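PDB 1W0N: endo-1,4-beta-xylanase D from Paenibacillus polymyxa, which degrades xylan by hydrolysing its beta-1,4 linkages and carries a calcium-dependent family 36 carbohydrate-binding module, the domain described here. Local coordinates for residues G28-S31 with A32-D35. Numbering follows the deposited sequence.
Sequences GKIS and APFD. With CA (calcium ion), chain B.
The hairpin connection between antiparallel strands 28-30 and 36-39, on the calcium-bearing side of this beta-sandwich binding module, illustrates how a short loop whose ends are joined by backbone hydrogen bonds (Ile30 with Gly36, Gly28 with Ala38) is filled out by apolar packing and water. CD1 of Ile30 approaches CE1 of the Phe34 ring obliquely at 4.1 Å. With CG1 set between the backbone N and the carbonyl carbon (chi1 61°) and the chain then extended, that methyl also lies 3.5 Å from Ala32 O and 4.3 Å from Pro33 CD. Pro33 follows a cis peptide bond, and its CG lies 4.0 Å above one face of the Phe34 ring, offset toward the rim. Replacing Ile30 by an alanine would probably leave a gap beside Phe34 CE1 and Pro33 CD and uncover Ala32 O. Asp35 CA makes a C-H...O contact to Ile30 O (3.3 Å, 152° at H). One water bridges Ile30 O and Asp35 OD1; a second donates to Ser31 O and, weakly, to Asp35 OD2. Asp35 OD1 lies 3.6 Å from Ser31 CA, while Asp35 O binds calcium at 2.3 Å, alongside Glu16, Glu18 and Asp125. Ile30, Pro33 and Phe34 touch Tyr123 of strand 122-130, and Phe34 reaches Arg62 of strand 56-65.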
loop_
_atom_site.group_PDB
_atom_site.type_symbol
_atom_site.label_atom_id
_atom_site.label_comp_id
_atom_site.label_asym_id
_atom_site.label_seq_id
_atom_site.Cartn_x
_atom_site.Cartn_y
_atom_site.Cartn_z
ATOM N N GLY A 28 2.232 12.620 1.159
ATOM C CA GLY A 28 1.350 13.383 2.019
ATOM C C GLY A 28 -0.078 12.940 1.899
ATOM O O GLY A 28 -0.478 12.279 0.926
ATOM N N LYS A 29 -0.873 13.321 2.892
ATOM C CA LYS A 29 -2.294 13.054 2.901
ATOM C C LYS A 29 -2.977 13.725 1.718
ATOM O O LYS A 29 -2.647 14.850 1.347
ATOM C CB LYS A 29 -2.932 13.559 4.193
ATOM C CG LYS A 29 -2.547 12.836 5.441
ATOM C CD LYS A 29 -3.305 13.376 6.645
ATOM C CE LYS A 29 -2.872 12.786 7.956
ATOM N NZ LYS A 29 -3.778 13.171 9.064
ATOM N N ILE A 30 -3.962 13.023 1.179
ATOM C CA ILE A 30 -4.789 13.503 0.087
ATOM C C ILE A 30 -6.254 13.381 0.458
ATOM O O ILE A 30 -6.635 12.587 1.334
ATOM C CB ILE A 30 -4.510 12.728 -1.225
ATOM C CG1 ILE A 30 -4.820 11.230 -1.070
ATOM C CG2 ILE A 30 -3.079 12.976 -1.670
ATOM C CD1 ILE A 30 -4.635 10.406 -2.327
ATOM N N SER A 31 -7.079 14.166 -0.249
ATOM C CA SER A 31 -8.521 14.081 -0.165
ATOM C C SER A 31 -9.158 13.612 -1.465
ATOM O O SER A 31 -10.309 13.166 -1.425
ATOM C CB SER A 31 -9.092 15.452 0.205
ATOM O OG SER A 31 -8.605 16.452 -0.653
ATOM N N ALA A 32 -8.451 13.686 -2.582
ATOM C CA ALA A 32 -8.916 13.195 -3.876
ATOM C C ALA A 32 -7.838 12.264 -4.427
ATOM O O ALA A 32 -6.649 12.537 -4.290
ATOM C CB ALA A 32 -9.166 14.338 -4.841
ATOM N N PRO A 33 -8.255 11.148 -5.055
ATOM C CA PRO A 33 -9.625 10.730 -5.333
ATOM C C PRO A 33 -10.328 9.999 -4.167
ATOM O O PRO A 33 -11.389 9.423 -4.358
ATOM C CB PRO A 33 -9.464 9.791 -6.530
ATOM C CG PRO A 33 -8.114 9.137 -6.291
ATOM C CD PRO A 33 -7.269 10.249 -5.687
ATOM N N PHE A 34 -9.719 10.065 -2.978
ATOM C CA PHE A 34 -10.307 9.582 -1.736
ATOM C C PHE A 34 -9.424 10.159 -0.631
ATOM O O PHE A 34 -8.349 10.695 -0.886
ATOM C CB PHE A 34 -10.385 8.038 -1.671
ATOM C CG PHE A 34 -9.187 7.347 -2.273
ATOM C CD1 PHE A 34 -7.909 7.556 -1.751
ATOM C CD2 PHE A 34 -9.324 6.525 -3.373
ATOM C CE1 PHE A 34 -6.798 6.952 -2.329
ATOM C CE2 PHE A 34 -8.213 5.898 -3.943
ATOM C CZ PHE A 34 -6.954 6.132 -3.432
ATOM N N ASP A 35 -9.890 10.024 0.620
ATOM C CA ASP A 35 -9.032 10.322 1.755
ATOM C C ASP A 35 -7.987 9.211 1.864
ATOM O O ASP A 35 -8.328 8.025 1.935
ATOM C CB ASP A 35 -9.849 10.460 3.024
ATOM C CG ASP A 35 -10.814 11.631 2.914
ATOM O OD1 ASP A 35 -10.329 12.760 2.693
ATOM O OD2 ASP A 35 -12.034 11.467 2.925
HETATM CA CA CA B . -8.729 6.211 3.345
HETATM O O HOH W 1 -7.873 13.817 3.623
HETATM O O HOH W 2 -12.482 12.800 0.236
HETATM O O HOH W 3 -11.070 6.807 3.396
#